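Long-range contact in dihydroorotase (Campylobacter jejuni subsp. jejuni, PDB 3PNU), which probably catalyses the reversible cyclization of N-carbamoyl-L-aspartate to dihydroorotate, a zinc-dependent step of de novo pyrimidine biosynthesis: residues P66-K77 with M93-F104. Numbering follows the deposited sequence.
Sequences PLCNLEDLKAYK and MTLFFKNYDEKF
Pro-66 lays its CB over one face of the Phe-96 ring, 3.8 Å from the ring centroid, a CH-pi contact that suits proline because ring closure fixes CB in place. Just beside it the backbones are joined by one nearly straight hydrogen bond, Phe-96 N to Leu-67 O (2.8 Å, 172° at the hydrogen). Cys-68 follows with a small, polarisable side chain: its SG lies 3.9 Å from Phe-96 CB and approaches the ring obliquely, while its CA packs 3.2 Å from Tyr-100 OH. That hydroxyl donates to Phe-96 O at 2.7 Å, in the carbonyl plane, tying the phenol back across the loop.

Farther along, Leu-73 turns its branched end into the other segment. With CG anti to the backbone N (chi1 -174°), CD1 sits 3.3 Å from Thr-94 O and 3.7 Å from Met-93 CB, and CD2 meets Leu-95 CD2. The flexible thioether of Met-93 folds back so that CE touches Tyr-76 CD2 at 3.8 Å and also Lys-77 CB. Strand 56-59, helix 70-84 and strand 90-93 form a beta-alpha-beta crossover of the TIM barrel; the loop after strand 90-93 packs on the helix's N-terminal part and the loop before it.

Where that helix starts, the Phe-104 ring edge meets Asn-69 CA, and Leu-70 CG packs obliquely against the same ring. Asn-69 and Asp-101 are N-caps, their short side chains placing OD1 to accept first-turn N-H groups lacking helical carbonyl partners, those of Asp-72 and Phe-104 respectively. Outside the segments, the Tyr-118 ring meets that of Phe-96, planes about 20° apart, whereas Tyr-76 touches Leu-37, predicted to bind substrate.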
ATOM      1  N   PRO A  66     -19.602 -18.721  -8.120  1.00 63.44           N
ATOM      2  CA  PRO A  66     -18.514 -19.672  -7.924  1.00 63.59           C
ATOM      3  C   PRO A  66     -18.907 -21.130  -8.166  1.00 62.34           C
ATOM      4  O   PRO A  66     -20.012 -21.553  -7.820  1.00 62.72           O
ATOM      5  CB  PRO A  66     -18.102 -19.446  -6.456  1.00 64.02           C
ATOM      6  CG  PRO A  66     -18.901 -18.225  -5.990  1.00 65.26           C
ATOM      7  CD  PRO A  66     -20.106 -18.197  -6.843  1.00 63.59           C
ATOM      8  N   LEU A  67     -17.978 -21.883  -8.743  1.00 60.60           N
ATOM      9  CA  LEU A  67     -18.200 -23.284  -9.048  1.00 59.88           C
ATOM     10  C   LEU A  67     -18.506 -24.069  -7.785  1.00 60.20           C
ATOM     11  O   LEU A  67     -17.618 -24.292  -6.965  1.00 60.21           O
ATOM     12  CB  LEU A  67     -16.975 -23.866  -9.756  1.00 59.60           C
ATOM     13  CG  LEU A  67     -16.561 -23.105 -11.020  1.00 59.57           C
ATOM     14  CD1 LEU A  67     -15.370 -23.772 -11.646  1.00 57.49           C
ATOM     15  CD2 LEU A  67     -17.720 -23.016 -12.008  1.00 58.94           C
ATOM     16  N   CYS A  68     -19.768 -24.486  -7.631  1.00 60.62           N
ATOM     17  CA  CYS A  68     -20.207 -25.246  -6.455  1.00 60.34           C
ATOM     18  C   CYS A  68     -20.953 -26.546  -6.789  1.00 60.69           C
ATOM     19  O   CYS A  68     -21.600 -27.128  -5.914  1.00 62.29           O
ATOM     20  CB  CYS A  68     -21.061 -24.363  -5.531  1.00 60.75           C
ATOM     21  SG  CYS A  68     -20.156 -22.971  -4.736  1.00 62.78           S
ATOM     22  N   ASN A  69     -20.874 -27.003  -8.041  1.00 60.49           N
ATOM     23  CA  ASN A  69     -21.492 -28.282  -8.433  1.00 59.84           C
ATOM     24  C   ASN A  69     -20.772 -28.883  -9.637  1.00 59.11           C
ATOM     25  O   ASN A  69     -20.152 -28.163 -10.420  1.00 58.52           O
ATOM     26  CB  ASN A  69     -23.008 -28.145  -8.663  1.00 60.01           C
ATOM     27  CG  ASN A  69     -23.350 -27.292  -9.865  1.00 59.86           C
ATOM     28  OD1 ASN A  69     -22.899 -27.553 -10.984  1.00 62.14           O
ATOM     29  ND2 ASN A  69     -24.178 -26.278  -9.645  1.00 55.60           N
ATOM     30  N   LEU A  70     -20.858 -30.205  -9.774  1.00 59.76           N
ATOM     31  CA  LEU A  70     -20.148 -30.939 -10.843  1.00 59.85           C
ATOM     32  C   LEU A  70     -20.505 -30.536 -12.260  1.00 60.49           C
ATOM     33  O   LEU A  70     -19.626 -30.453 -13.130  1.00 59.93           O
ATOM     34  CB  LEU A  70     -20.361 -32.436 -10.673  1.00 59.70           C
ATOM     35  CG  LEU A  70     -19.751 -33.020  -9.394  1.00 60.30           C
ATOM     36  CD1 LEU A  70     -20.199 -34.464  -9.156  1.00 59.48           C
ATOM     37  CD2 LEU A  70     -18.231 -32.914  -9.441  1.00 58.25           C
ATOM     38  N   GLU A  71     -21.790 -30.273 -12.489  1.00 61.40           N
ATOM     39  CA  GLU A  71     -22.274 -29.895 -13.818  1.00 62.02           C
ATOM     40  C   GLU A  71     -21.553 -28.671 -14.342  1.00 60.05           C
ATOM     41  O   GLU A  71     -21.035 -28.661 -15.460  1.00 58.26           O
ATOM     42  CB  GLU A  71     -23.796 -29.627 -13.804  1.00 63.33           C
ATOM     43  CG  GLU A  71     -24.684 -30.865 -13.551  1.00 66.53           C
ATOM     44  CD  GLU A  71     -24.544 -31.449 -12.147  1.00 71.61           C
ATOM     45  OE1 GLU A  71     -24.791 -32.668 -11.996  1.00 74.58           O
ATOM     46  OE2 GLU A  71     -24.177 -30.705 -11.205  1.00 70.67           O
ATOM     47  N   ASP A  72     -21.524 -27.635 -13.517  1.00 59.61           N
ATOM     48  CA  ASP A  72     -20.896 -26.378 -13.898  1.00 59.11           C
ATOM     49  C   ASP A  72     -19.380 -26.536 -14.025  1.00 57.32           C
ATOM     50  O   ASP A  72     -18.760 -25.914 -14.890  1.00 55.71           O
ATOM     51  CB  ASP A  72     -21.281 -25.299 -12.893  1.00 59.98           C
ATOM     52  CG  ASP A  72     -22.794 -25.121 -12.787  1.00 63.02           C
ATOM     53  OD1 ASP A  72     -23.495 -25.347 -13.802  1.00 66.74           O
ATOM     54  OD2 ASP A  72     -23.287 -24.757 -11.697  1.00 63.21           O
ATOM     55  N   LEU A  73     -18.798 -27.388 -13.176  1.00 56.88           N
ATOM     56  CA  LEU A  73     -17.351 -27.655 -13.199  1.00 56.24           C
ATOM     57  C   LEU A  73     -16.996 -28.324 -14.524  1.00 56.14           C
ATOM     58  O   LEU A  73     -16.061 -27.903 -15.202  1.00 54.21           O
ATOM     59  CB  LEU A  73     -16.948 -28.535 -12.005  1.00 56.47           C
ATOM     60  CG  LEU A  73     -15.469 -28.839 -11.737  1.00 55.85           C
ATOM     61  CD1 LEU A  73     -14.714 -27.593 -11.307  1.00 57.34           C
ATOM     62  CD2 LEU A  73     -15.345 -29.887 -10.659  1.00 57.95           C
ATOM     63  N   LYS A  74     -17.752 -29.362 -14.896  1.00 57.14           N
ATOM     64  CA  LYS A  74     -17.537 -30.049 -16.184  1.00 58.90           C
ATOM     65  C   LYS A  74     -17.643 -29.034 -17.311  1.00 57.70           C
ATOM     66  O   LYS A  74     -16.789 -28.974 -18.196  1.00 58.31           O
ATOM     67  CB  LYS A  74     -18.582 -31.155 -16.428  1.00 60.32           C
ATOM     68  CG  LYS A  74     -18.397 -31.915 -17.782  1.00 65.08           C
ATOM     69  CD  LYS A  74     -19.656 -32.731 -18.217  1.00 69.92           C
ATOM     70  CE  LYS A  74     -20.057 -33.852 -17.234  1.00 73.32           C
ATOM     71  NZ  LYS A  74     -19.027 -34.934 -17.115  1.00 75.49           N
ATOM     72  N   ALA A  75     -18.705 -28.237 -17.261  1.00 56.53           N
ATOM     73  CA  ALA A  75     -18.955 -27.211 -18.260  1.00 56.21           C
ATOM     74  C   ALA A  75     -17.746 -26.287 -18.419  1.00 55.74           C
ATOM     75  O   ALA A  75     -17.292 -26.042 -19.533  1.00 56.41           O
ATOM     76  CB  ALA A  75     -20.206 -26.410 -17.880  1.00 55.48           C
ATOM     77  N   TYR A  76     -17.220 -25.788 -17.296  1.00 55.35           N
ATOM     78  CA  TYR A  76     -16.051 -24.878 -17.303  1.00 53.49           C
ATOM     79  C   TYR A  76     -14.809 -25.589 -17.831  1.00 52.81           C
ATOM     80  O   TYR A  76     -14.033 -25.023 -18.612  1.00 49.94           O
ATOM     81  CB  TYR A  76     -15.830 -24.324 -15.887  1.00 53.21           C
ATOM     82  CG  TYR A  76     -14.657 -23.385 -15.714  1.00 51.48           C
ATOM     83  CD1 TYR A  76     -14.407 -22.372 -16.634  1.00 49.12           C
ATOM     84  CD2 TYR A  76     -13.845 -23.457 -14.582  1.00 50.39           C
ATOM     85  CE1 TYR A  76     -13.348 -21.500 -16.474  1.00 48.63           C
ATOM     86  CE2 TYR A  76     -12.785 -22.568 -14.396  1.00 47.45           C
ATOM     87  CZ  TYR A  76     -12.540 -21.597 -15.342  1.00 49.41           C
ATOM     88  OH  TYR A  76     -11.498 -20.724 -15.176  1.00 44.31           O
ATOM     89  N   LYS A  77     -14.629 -26.837 -17.403  1.00 54.03           N
ATOM     90  CA  LYS A  77     -13.501 -27.653 -17.872  1.00 55.69           C
ATOM     91  C   LYS A  77     -13.545 -27.726 -19.395  1.00 57.28           C
ATOM     92  O   LYS A  77     -12.545 -27.449 -20.072  1.00 55.89           O
ATOM     93  CB  LYS A  77     -13.561 -29.062 -17.285  1.00 54.98           C
ATOM     94  CG  LYS A  77     -12.395 -29.958 -17.706  1.00 54.79           C
ATOM     95  CD  LYS A  77     -12.417 -31.302 -16.970  1.00 52.25           C
ATOM     96  CE  LYS A  77     -11.171 -32.119 -17.271  1.00 52.68           C
ATOM     97  NZ  LYS A  77     -11.171 -33.441 -16.585  1.00 52.38           N
ATOM     98  N   MET A  93      -9.064 -29.260 -11.802  1.00 43.37           N
ATOM     99  CA  MET A  93     -10.242 -28.522 -11.376  1.00 42.89           C
ATOM    100  C   MET A  93     -10.511 -28.496  -9.878  1.00 42.48           C
ATOM    101  O   MET A  93     -10.178 -29.434  -9.158  1.00 41.41           O
ATOM    102  CB  MET A  93     -11.483 -29.110 -12.079  1.00 42.75           C
ATOM    103  CG  MET A  93     -11.319 -29.306 -13.586  1.00 41.09           C
ATOM    104  SD  MET A  93     -10.972 -27.792 -14.460  1.00 44.23           S
ATOM    105  CE  MET A  93     -12.573 -26.973 -14.278  1.00 39.72           C
ATOM    106  N   THR A  94     -11.137 -27.408  -9.427  1.00 40.96           N
ATOM    107  CA  THR A  94     -11.513 -27.284  -8.039  1.00 40.81           C
ATOM    108  C   THR A  94     -12.904 -26.700  -7.885  1.00 41.88           C
ATOM    109  O   THR A  94     -13.398 -25.975  -8.754  1.00 42.15           O
ATOM    110  CB  THR A  94     -10.599 -26.309  -7.263  1.00 40.96           C
ATOM    111  OG1 THR A  94     -10.753 -24.986  -7.807  1.00 38.06           O
ATOM    112  CG2 THR A  94      -9.144 -26.741  -7.305  1.00 37.91           C
ATOM    113  N   LEU A  95     -13.507 -27.014  -6.750  1.00 43.07           N
ATOM    114  CA  LEU A  95     -14.774 -26.455  -6.350  1.00 44.43           C
ATOM    115  C   LEU A  95     -14.506 -25.403  -5.273  1.00 45.90           C
ATOM    116  O   LEU A  95     -13.496 -25.453  -4.543  1.00 47.46           O
ATOM    117  CB  LEU A  95     -15.703 -27.518  -5.755  1.00 45.42           C
ATOM    118  CG  LEU A  95     -16.297 -28.571  -6.686  1.00 43.63           C
ATOM    119  CD1 LEU A  95     -17.207 -29.451  -5.901  1.00 47.33           C
ATOM    120  CD2 LEU A  95     -17.061 -27.903  -7.822  1.00 47.31           C
ATOM    121  N   PHE A  96     -15.427 -24.453  -5.194  1.00 46.22           N
ATOM    122  CA  PHE A  96     -15.403 -23.384  -4.219  1.00 45.54           C
ATOM    123  C   PHE A  96     -15.908 -23.989  -2.942  1.00 45.69           C
ATOM    124  O   PHE A  96     -16.923 -24.699  -2.945  1.00 46.29           O
ATOM    125  CB  PHE A  96     -16.338 -22.307  -4.700  1.00 46.67           C
ATOM    126  CG  PHE A  96     -16.347 -21.086  -3.868  1.00 46.72           C
ATOM    127  CD1 PHE A  96     -15.589 -19.988  -4.235  1.00 45.96           C
ATOM    128  CD2 PHE A  96     -17.155 -21.008  -2.743  1.00 44.61           C
ATOM    129  CE1 PHE A  96     -15.625 -18.841  -3.484  1.00 47.93           C
ATOM    130  CE2 PHE A  96     -17.189 -19.867  -1.988  1.00 47.05           C
ATOM    131  CZ  PHE A  96     -16.422 -18.782  -2.348  1.00 45.40           C
ATOM    132  N   PHE A  97     -15.219 -23.739  -1.838  1.00 44.03           N
ATOM    133  CA  PHE A  97     -15.627 -24.370  -0.598  1.00 43.71           C
ATOM    134  C   PHE A  97     -16.957 -23.916  -0.019  1.00 45.84           C
ATOM    135  O   PHE A  97     -17.295 -22.743  -0.039  1.00 44.42           O
ATOM    136  CB  PHE A  97     -14.574 -24.175   0.493  1.00 43.17           C
ATOM    137  CG  PHE A  97     -14.899 -24.900   1.752  1.00 39.60           C
ATOM    138  CD1 PHE A  97     -14.381 -26.145   1.996  1.00 40.68           C
ATOM    139  CD2 PHE A  97     -15.770 -24.359   2.673  1.00 43.07           C
ATOM    140  CE1 PHE A  97     -14.689 -26.820   3.154  1.00 40.02           C
ATOM    141  CE2 PHE A  97     -16.094 -25.038   3.836  1.00 40.16           C
ATOM    142  CZ  PHE A  97     -15.555 -26.257   4.077  1.00 39.13           C
ATOM    143  N   LYS A  98     -17.679 -24.896   0.512  1.00 49.07           N
ATOM    144  CA  LYS A  98     -18.927 -24.703   1.239  1.00 52.18           C
ATOM    145  C   LYS A  98     -19.103 -26.030   1.978  1.00 52.96           C
ATOM    146  O   LYS A  98     -18.282 -26.923   1.805  1.00 52.15           O
ATOM    147  CB  LYS A  98     -20.121 -24.378   0.335  1.00 53.34           C
ATOM    148  CG  LYS A  98     -20.727 -25.565  -0.398  1.00 57.83           C
ATOM    149  CD  LYS A  98     -22.023 -25.152  -1.101  1.00 62.99           C
ATOM    150  CE  LYS A  98     -22.841 -26.373  -1.496  1.00 66.90           C
ATOM    151  NZ  LYS A  98     -24.132 -26.015  -2.158  1.00 70.87           N
ATOM    152  N   ASN A  99     -20.158 -26.174   2.772  1.00 54.95           N
ATOM    153  CA  ASN A  99     -20.358 -27.392   3.597  1.00 57.08           C
ATOM    154  C   ASN A  99     -20.849 -28.644   2.877  1.00 57.51           C
ATOM    155  O   ASN A  99     -21.857 -29.231   3.272  1.00 60.06           O
ATOM    156  CB  ASN A  99     -21.345 -27.088   4.724  1.00 57.42           C
ATOM    157  CG  ASN A  99     -20.920 -25.919   5.556  1.00 62.97           C
ATOM    158  OD1 ASN A  99     -19.725 -25.639   5.703  1.00 67.27           O
ATOM    159  ND2 ASN A  99     -21.899 -25.217   6.120  1.00 71.19           N
ATOM    160  N   TYR A 100     -20.135 -29.080   1.849  1.00 57.66           N
ATOM    161  CA  TYR A 100     -20.542 -30.263   1.103  1.00 56.00           C
ATOM    162  C   TYR A 100     -20.638 -31.470   2.045  1.00 57.63           C
ATOM    163  O   TYR A 100     -19.927 -31.525   3.041  1.00 57.25           O
ATOM    164  CB  TYR A 100     -19.536 -30.564   0.003  1.00 54.26           C
ATOM    165  CG  TYR A 100     -19.316 -29.460  -1.007  1.00 49.50           C
ATOM    166  CD1 TYR A 100     -18.113 -28.746  -1.059  1.00 43.00           C
ATOM    167  CD2 TYR A 100     -20.302 -29.128  -1.916  1.00 44.49           C
ATOM    168  CE1 TYR A 100     -17.908 -27.733  -2.013  1.00 39.06           C
ATOM    169  CE2 TYR A 100     -20.103 -28.132  -2.865  1.00 46.08           C
ATOM    170  CZ  TYR A 100     -18.909 -27.439  -2.903  1.00 43.59           C
ATOM    171  OH  TYR A 100     -18.763 -26.450  -3.851  1.00 45.87           O
ATOM    172  N   ASP A 101     -21.520 -32.425   1.732  1.00 58.84           N
ATOM    173  CA  ASP A 101     -21.663 -33.652   2.542  1.00 60.30           C
ATOM    174  C   ASP A 101     -20.853 -34.807   1.928  1.00 60.13           C
ATOM    175  O   ASP A 101     -20.366 -34.700   0.804  1.00 58.68           O
ATOM    176  CB  ASP A 101     -23.136 -34.048   2.678  1.00 61.09           C
ATOM    177  CG  ASP A 101     -23.781 -34.361   1.344  1.00 63.57           C
ATOM    178  OD1 ASP A 101     -23.160 -35.046   0.502  1.00 67.48           O
ATOM    179  OD2 ASP A 101     -24.928 -33.929   1.142  1.00 69.00           O
ATOM    180  N   GLU A 102     -20.735 -35.909   2.659  1.00 61.01           N
ATOM    181  CA  GLU A 102     -19.945 -37.050   2.205  1.00 62.37           C
ATOM    182  C   GLU A 102     -20.440 -37.568   0.862  1.00 63.63           C
ATOM    183  O   GLU A 102     -19.645 -37.779  -0.063  1.00 64.18           O
ATOM    184  CB  GLU A 102     -19.950 -38.157   3.260  1.00 62.18           C
ATOM    185  CG  GLU A 102     -18.898 -39.268   3.060  1.00 64.99           C
ATOM    186  CD  GLU A 102     -19.177 -40.205   1.872  1.00 68.79           C
ATOM    187  OE1 GLU A 102     -18.220 -40.874   1.406  1.00 68.98           O
ATOM    188  OE2 GLU A 102     -20.339 -40.277   1.402  1.00 71.36           O
ATOM    189  N   LYS A 103     -21.752 -37.749   0.740  1.00 64.60           N
ATOM    190  CA  LYS A 103     -22.328 -38.256  -0.503  1.00 64.60           C
ATOM    191  C   LYS A 103     -21.896 -37.412  -1.697  1.00 62.90           C
ATOM    192  O   LYS A 103     -21.480 -37.945  -2.723  1.00 63.49           O
ATOM    193  CB  LYS A 103     -23.863 -38.344  -0.411  1.00 65.72           C
ATOM    194  CG  LYS A 103     -24.517 -38.899  -1.674  1.00 68.94           C
ATOM    195  CD  LYS A 103     -25.996 -39.282  -1.500  1.00 72.12           C
ATOM    196  CE  LYS A 103     -26.480 -40.051  -2.742  1.00 74.19           C
ATOM    197  NZ  LYS A 103     -27.869 -40.582  -2.621  1.00 75.99           N
ATOM    198  N   PHE A 104     -21.977 -36.098  -1.578  1.00 61.75           N
ATOM    199  CA  PHE A 104     -21.579 -35.250  -2.699  1.00 61.35           C
ATOM    200  C   PHE A 104     -20.083 -35.333  -2.997  1.00 61.04           C
ATOM    201  O   PHE A 104     -19.666 -35.321  -4.165  1.00 60.34           O
ATOM    202  CB  PHE A 104     -21.956 -33.794  -2.458  1.00 61.15           C
ATOM    203  CG  PHE A 104     -21.414 -32.863  -3.503  1.00 62.07           C
ATOM    204  CD1 PHE A 104     -22.150 -32.561  -4.632  1.00 62.73           C
ATOM    205  CD2 PHE A 104     -20.147 -32.311  -3.369  1.00 61.68           C
ATOM    206  CE1 PHE A 104     -21.648 -31.709  -5.601  1.00 62.66           C
ATOM    207  CE2 PHE A 104     -19.642 -31.462  -4.333  1.00 60.73           C
ATOM    208  CZ  PHE A 104     -20.397 -31.160  -5.452  1.00 61.77           C
TER